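Putative hexose oxidase (Nonomuraea sp. ATCC 39727, PDB 5AWV) probably oxidises a sugar of teicoplanin-type glycopeptide antibiotics, as a hexose oxidase carrying a covalently bound FAD. Local coordinates at residues Val35-Asp39 with Pro40-Asn44; Gly166-Ser169 with Arg170-Gly173; Leu478-Pro481 with Gly482-Thr485. All coordinates share one frame; numbering follows the deposited sequence.

Interaction 1 of 3, residues Val35-Asp39 with Pro40-Asn44; sequences VTPDD and PRYLN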
loop_
_atom_site.group_PDB
_atom_site.type_symbol
_atom_site.label_atom_id
_atom_site.label_comp_id
_atom_site.label_asym_id
_atom_site.label_seq_id
_atom_site.Cartn_x
_atom_site.Cartn_y
_atom_site.Cartn_z
ATOM N N VAL A 35 10.967 22.480 -2.230
ATOM C CA VAL A 35 9.935 23.059 -3.034
ATOM C C VAL A 35 9.005 23.854 -2.079
ATOM O O VAL A 35 8.180 23.288 -1.349
ATOM C CB VAL A 35 9.119 21.960 -3.755
ATOM C CG1 VAL A 35 8.011 22.564 -4.599
ATOM C CG2 VAL A 35 10.079 21.117 -4.589
ATOM N N THR A 36 9.130 25.192 -2.153
ATOM C CA THR A 36 8.370 26.070 -1.369
ATOM C C THR A 36 7.172 26.482 -2.214
ATOM O O THR A 36 7.173 26.289 -3.433
ATOM C CB THR A 36 9.291 27.272 -0.994
ATOM O OG1 THR A 36 9.880 27.802 -2.171
ATOM C CG2 THR A 36 10.449 26.806 -0.138
ATOM N N PRO A 37 6.191 27.165 -1.613
ATOM C CA PRO A 37 4.982 27.580 -2.248
ATOM C C PRO A 37 5.126 28.428 -3.505
ATOM O O PRO A 37 4.264 28.435 -4.302
ATOM C CB PRO A 37 4.291 28.387 -1.154
ATOM C CG PRO A 37 4.713 27.732 0.060
ATOM C CD PRO A 37 6.172 27.597 -0.201
ATOM N N ASP A 38 6.228 29.093 -3.694
ATOM C CA ASP A 38 6.401 29.843 -4.912
ATOM C C ASP A 38 6.985 29.006 -6.037
ATOM O O ASP A 38 7.056 29.492 -7.143
ATOM C CB ASP A 38 7.330 31.025 -4.648
ATOM C CG ASP A 38 8.601 30.587 -3.975
ATOM O OD1 ASP A 38 8.506 29.745 -3.046
ATOM O OD2 ASP A 38 9.682 31.017 -4.373
ATOM N N ASP A 39 7.484 27.812 -5.742
ATOM C CA ASP A 39 8.075 26.937 -6.771
ATOM C C ASP A 39 6.945 26.374 -7.592
ATOM O O ASP A 39 5.883 26.048 -7.084
ATOM C CB ASP A 39 8.901 25.859 -6.082
ATOM C CG ASP A 39 9.608 24.948 -7.031
ATOM O OD1 ASP A 39 8.946 24.190 -7.793
ATOM O OD2 ASP A 39 10.825 24.969 -7.003
ATOM N N PRO A 40 7.116 26.319 -8.916
ATOM C CA PRO A 40 6.015 25.813 -9.715
ATOM C C PRO A 40 5.684 24.313 -9.475
ATOM O O PRO A 40 4.626 23.915 -9.841
ATOM C CB PRO A 40 6.540 25.947 -11.152
ATOM C CG PRO A 40 7.971 26.110 -11.046
ATOM C CD PRO A 40 8.264 26.723 -9.723
ATOM N N ARG A 41 6.605 23.515 -8.943
ATOM C CA ARG A 41 6.292 22.138 -8.555
ATOM C C ARG A 41 5.400 22.001 -7.319
ATOM O O ARG A 41 4.861 20.902 -7.015
ATOM C CB ARG A 41 7.591 21.338 -8.302
ATOM C CG ARG A 41 8.411 21.200 -9.558
ATOM C CD ARG A 41 9.837 20.864 -9.322
ATOM N NE ARG A 41 10.588 21.974 -8.812
ATOM C CZ ARG A 41 11.908 22.008 -8.779
ATOM N NH1 ARG A 41 12.694 20.959 -9.158
ATOM N NH2 ARG A 41 12.448 23.108 -8.301
ATOM N N TYR A 42 5.247 23.070 -6.545
ATOM C CA TYR A 42 4.622 22.905 -5.195
ATOM C C TYR A 42 3.224 22.315 -5.196
ATOM O O TYR A 42 2.929 21.355 -4.449
ATOM C CB TYR A 42 4.599 24.268 -4.443
ATOM C CG TYR A 42 3.970 24.255 -3.083
ATOM C CD1 TYR A 42 4.662 23.837 -1.970
ATOM C CD2 TYR A 42 2.672 24.687 -2.920
ATOM C CE1 TYR A 42 4.065 23.853 -0.689
ATOM C CE2 TYR A 42 2.061 24.709 -1.656
ATOM C CZ TYR A 42 2.769 24.291 -0.552
ATOM O OH TYR A 42 2.128 24.305 0.678
ATOM N N LEU A 43 2.329 22.901 -5.989
ATOM C CA LEU A 43 0.950 22.405 -6.043
ATOM C C LEU A 43 0.827 20.929 -6.505
ATOM O O LEU A 43 -0.008 20.207 -5.979
ATOM C CB LEU A 43 -0.027 23.346 -6.809
ATOM C CG LEU A 43 -0.337 24.726 -6.114
ATOM C CD1 LEU A 43 -1.051 25.719 -7.034
ATOM C CD2 LEU A 43 -1.197 24.636 -4.837
ATOM N N ASN A 44 1.574 20.517 -7.522
ATOM C CA ASN A 44 1.601 19.128 -7.921
ATOM C C ASN A 44 1.930 18.255 -6.718
ATOM O O ASN A 44 1.266 17.241 -6.510
ATOM C CB ASN A 44 2.557 18.849 -9.085
ATOM C CG ASN A 44 1.993 19.339 -10.442
ATOM O OD1 ASN A 44 0.885 19.916 -10.518
ATOM N ND2 ASN A 44 2.634 18.971 -11.464
HETATM O O HOH W 1 2.817 25.474 -7.577
#
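Arg41 holds the carboxylate of Asp39 with two nitrogens, each taking one oxygen: NE reaches OD1 at 2.9 Å in an almost straight bond and NH2 reaches OD2 at 2.8 Å, with the two flat groups nearly coplanar (24° apart). The first torsion of Asp39 (chi1 -177°) turns its carboxylate away from the backbone N and round toward the residues that follow; OD1 also accepts from Arg41 N at 2.7 Å through its anti lone pair. Three bonds therefore fix the rotation of the acid. The short Asp39 side chain closes an Asx turn ahead of helix 42-46, and Tyr42 N bonds to Asp39 O (3.1 Å) to complete a type I turn, where Pro40, lacking an N-H, fits the second position. On the packed side Val35 CG1 presses to 3.4 Å from Tyr42 N, and Pro37, otherwise exposed, sets its CA over one face of the Tyr42 ring, 3.7 Å from its centroid, while Tyr42 OH bonds to Pro58 O. The loose side belongs to Asp38, an exposed residue turned away from 40-44, and to a water linking Asp39 O to Leu43 N. The second subunit receives Arg41 NH1 at Leu140 O, and Arg349 and Trp350 of that subunit bond to Asn44.

Interaction 2 of 3, residues Gly166-Ser169 with Arg170-Gly173; sequences GPLS and RQFG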
loop_
_atom_site.group_PDB
_atom_site.type_symbol
_atom_site.label_atom_id
_atom_site.label_comp_id
_atom_site.label_asym_id
_atom_site.label_seq_id
_atom_site.Cartn_x
_atom_site.Cartn_y
_atom_site.Cartn_z
ATOM N N GLY A 166 -2.654 -8.938 -1.512
ATOM C CA GLY A 166 -3.427 -8.885 -2.736
ATOM C C GLY A 166 -3.889 -10.238 -3.182
ATOM O O GLY A 166 -3.848 -11.224 -2.387
ATOM N N PRO A 167 -4.271 -10.349 -4.457
ATOM C CA PRO A 167 -4.810 -11.626 -4.986
ATOM C C PRO A 167 -3.903 -12.803 -4.884
ATOM O O PRO A 167 -4.416 -13.920 -4.823
ATOM C CB PRO A 167 -5.148 -11.291 -6.461
ATOM C CG PRO A 167 -5.444 -9.796 -6.416
ATOM C CD PRO A 167 -4.418 -9.256 -5.436
ATOM N N LEU A 168 -2.576 -12.649 -4.848
ATOM C CA LEU A 168 -1.710 -13.763 -4.704
ATOM C C LEU A 168 -1.353 -14.139 -3.248
ATOM O O LEU A 168 -0.532 -15.091 -2.993
ATOM C CB LEU A 168 -0.428 -13.581 -5.476
ATOM C CG LEU A 168 -0.455 -13.410 -7.001
ATOM C CD1 LEU A 168 0.960 -13.372 -7.542
ATOM C CD2 LEU A 168 -1.224 -14.525 -7.615
ATOM N N SER A 169 -1.879 -13.421 -2.292
ATOM C CA SER A 169 -1.563 -13.672 -0.871
ATOM C C SER A 169 -2.020 -15.062 -0.361
ATOM O O SER A 169 -1.343 -15.666 0.520
ATOM C CB SER A 169 -2.004 -12.521 0.032
ATOM O OG SER A 169 -1.281 -11.406 -0.343
ATOM N N ARG A 170 -3.121 -15.608 -0.885
ATOM C CA ARG A 170 -3.509 -16.953 -0.502
ATOM C C ARG A 170 -2.488 -18.012 -0.930
ATOM O O ARG A 170 -2.304 -19.011 -0.225
ATOM C CB ARG A 170 -4.936 -17.304 -0.973
ATOM C CG ARG A 170 -6.011 -16.569 -0.148
ATOM C CD ARG A 170 -7.354 -16.539 -0.887
ATOM N NE ARG A 170 -7.858 -17.882 -1.223
ATOM C CZ ARG A 170 -8.563 -18.669 -0.414
ATOM N NH1 ARG A 170 -8.879 -18.259 0.813
ATOM N NH2 ARG A 170 -9.071 -19.820 -0.878
ATOM N N GLN A 171 -1.795 -17.737 -2.032
ATOM C CA GLN A 171 -0.797 -18.654 -2.569
ATOM C C GLN A 171 0.540 -18.374 -1.935
ATOM O O GLN A 171 1.271 -19.282 -1.672
ATOM C CB GLN A 171 -0.745 -18.498 -4.102
ATOM C CG GLN A 171 0.153 -19.478 -4.829
ATOM C CD GLN A 171 -0.100 -19.512 -6.369
ATOM O OE1 GLN A 171 -0.793 -18.650 -6.963
ATOM N NE2 GLN A 171 0.478 -20.469 -7.004
ATOM N N PHE A 172 0.857 -17.089 -1.675
ATOM C CA PHE A 172 2.218 -16.737 -1.274
ATOM C C PHE A 172 2.419 -16.027 0.065
ATOM O O PHE A 172 3.591 -15.825 0.455
ATOM C CB PHE A 172 2.875 -15.911 -2.352
ATOM C CG PHE A 172 3.154 -16.670 -3.624
ATOM C CD1 PHE A 172 3.954 -17.822 -3.614
ATOM C CD2 PHE A 172 2.634 -16.257 -4.803
ATOM C CE1 PHE A 172 4.229 -18.524 -4.829
ATOM C CE2 PHE A 172 2.868 -16.960 -6.009
ATOM C CZ PHE A 172 3.689 -18.112 -6.003
ATOM N N GLY A 173 1.354 -15.623 0.761
ATOM C CA GLY A 173 1.433 -14.792 1.940
ATOM C C GLY A 173 1.412 -13.292 1.712
ATOM O O GLY A 173 1.117 -12.784 0.596
HETATM O O HOH W 2 -5.232 -14.310 -2.266
HETATM O O HOH W 3 -3.704 -16.691 -4.338
#
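The Phe172 ring has Leu168 beside it, CB lying 4.1 Å from CD2, and Leu168 O comes in at a slant; one face carries Gln171 CG above its centre. A chi1 of -174° and an extended chain beyond it send Gln171 along Leu168, so that the two side chains run together. The backbone here forms a short helix, 169-172. Leu168 O accepts from Phe172 N at 2.8 Å and weakly from Gln171 N, and Ser169 O takes Gly173 N at 2.7 Å. Ser169 is small enough to fold back: OG donates to Gly173 O (2.9 Å) and accepts from Gly166 N (3.1 Å), linking the first and last residues of 166-173. Pro167 suits the type I turn Gly166-Ser169 with its fixed phi. One water accepts from Arg170 N and lies 2.7 Å from Pro167 O; a second links Pro167 O weakly to Gln171 N. Gly173 ends the helix at positive phi (89°), a conformation that glycine adopts readily. Around it, Pro167 leans on Val150 of the FAD site, while Arg170 packs on helix 264-280 and bonds to carbonyls of Asn281, Tyr288, Leu291 and Tyr403, and Gln171 NE2 bonds to Asp316 OD2 at the end of strand 309-316.

Interaction 3 of 3, residues Leu478-Pro481 with Gly482-Thr485; sequences LADP and GLNT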
loop_
_atom_site.group_PDB
_atom_site.type_symbol
_atom_site.label_atom_id
_atom_site.label_comp_id
_atom_site.label_asym_id
_atom_site.label_seq_id
_atom_site.Cartn_x
_atom_site.Cartn_y
_atom_site.Cartn_z
ATOM N N LEU A 478 -11.646 4.621 14.715
ATOM C CA LEU A 478 -11.410 3.571 15.679
ATOM C C LEU A 478 -10.772 4.108 16.974
ATOM O O LEU A 478 -10.821 3.464 18.003
ATOM C CB LEU A 478 -10.514 2.472 15.140
ATOM C CG LEU A 478 -11.137 1.625 14.012
ATOM C CD1 LEU A 478 -10.249 0.401 13.696
ATOM C CD2 LEU A 478 -12.539 1.230 14.417
ATOM N N ALA A 479 -10.148 5.260 16.890
ATOM C CA ALA A 479 -9.664 6.012 18.072
ATOM C C ALA A 479 -10.649 7.092 18.534
ATOM O O ALA A 479 -10.281 7.919 19.349
ATOM C CB ALA A 479 -8.375 6.724 17.719
ATOM N N ASP A 480 -11.887 7.122 18.034
ATOM C CA ASP A 480 -12.812 8.178 18.428
ATOM C C ASP A 480 -13.748 7.499 19.393
ATOM O O ASP A 480 -14.554 6.689 18.944
ATOM C CB ASP A 480 -13.554 8.717 17.231
ATOM C CG ASP A 480 -14.629 9.791 17.623
ATOM O OD1 ASP A 480 -15.000 9.918 18.799
ATOM O OD2 ASP A 480 -15.130 10.426 16.701
ATOM N N PRO A 481 -13.651 7.806 20.718
ATOM C CA PRO A 481 -14.524 7.098 21.713
ATOM C C PRO A 481 -16.053 7.369 21.541
ATOM O O PRO A 481 -16.854 6.605 22.048
ATOM C CB PRO A 481 -13.999 7.586 23.083
ATOM C CG PRO A 481 -13.328 8.915 22.784
ATOM C CD PRO A 481 -12.827 8.840 21.353
ATOM N N GLY A 482 -16.445 8.372 20.767
ATOM C CA GLY A 482 -17.836 8.492 20.313
ATOM C C GLY A 482 -18.310 7.415 19.335
ATOM O O GLY A 482 -19.482 7.161 19.241
ATOM N N LEU A 483 -17.401 6.816 18.561
ATOM C CA LEU A 483 -17.727 5.851 17.519
ATOM C C LEU A 483 -17.324 4.467 17.957
ATOM O O LEU A 483 -18.008 3.478 17.612
ATOM C CB LEU A 483 -17.042 6.263 16.212
ATOM C CG LEU A 483 -17.554 7.606 15.666
ATOM C CD1 LEU A 483 -16.796 8.013 14.426
ATOM C CD2 LEU A 483 -19.078 7.475 15.340
ATOM N N ASN A 484 -16.176 4.392 18.648
ATOM C CA ASN A 484 -15.744 3.178 19.282
ATOM C C ASN A 484 -16.185 3.190 20.714
ATOM O O ASN A 484 -15.503 3.808 21.560
ATOM C CB ASN A 484 -14.190 3.019 19.129
ATOM C CG ASN A 484 -13.648 1.786 19.800
ATOM O OD1 ASN A 484 -14.343 1.043 20.487
ATOM N ND2 ASN A 484 -12.400 1.569 19.650
ATOM N N THR A 485 -17.203 2.386 21.041
ATOM C CA THR A 485 -17.665 2.275 22.399
ATOM C C THR A 485 -17.364 0.946 23.011
ATOM O O THR A 485 -17.918 0.616 24.039
ATOM C CB THR A 485 -19.193 2.550 22.530
ATOM O OG1 THR A 485 -19.952 1.579 21.785
ATOM C CG2 THR A 485 -19.556 3.933 22.004
#
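Leu483 lies obliquely across the carboxylate of Asp480, its CD1 3.7 Å from OD2, so that the leucine branch lies against that oxygen. A chi1 of 176° swings Asp480 CG away from its own N, and OD1 meets Gly482 N at 2.9 Å, the donor standing above the carboxylate plane: an Asx-Pro turn. Gly482, having no side chain, leaves room for this oxygen close to its CA. Asp480 O holds the same bend from the backbone side: it accepts from Leu483 N (2.9 Å), above its carbonyl plane, and from Asn484 N (2.8 Å), nearly in line with C=O, the latter closing an alpha-turn. Pro481 fits between, since its ring restricts phi and it offers no N-H to the turn. Asn484 ND2 points straight at Leu478 O (3.0 Å, 177° at the hydrogen), with the acceptor in the amide plane; ND2 also serves Val488 O, and OD1 receives Ser486 OG. Leu478 is buried against helices 438-452 and 490-495, while Pro481 packs on Arg79 of the third subunit. The loop, lacking regular secondary structure, is probably kept in shape by directional bonds: Asp480 alone receives three backbone N-H groups, one on OD1 and two on its O, and Leu478 O takes the asparagine amide.

In the fold
Interactions 1, 2 and 3 follow one another along the chain, each a local turn that closes before the next begins, so none nests in or crosses another. Residues 35-44 carry the chain from strand 33-35, the edge of a mixed sheet, into helix 42-46 at the interface with the second subunit. Residues 166-173 bend from the loop after helix 156-161 into helix 169-172, within the FAD-binding region and against helix 264-280 and the seven-stranded sheet (strands 291-298 and 309-316). Residues 478-485 shape the loop between helices 438-452 and 490-495 in the berberine-like region. Their centres lie about 32 to 40 Å apart; interaction 2 lies opposite the other two about the centre of the chain.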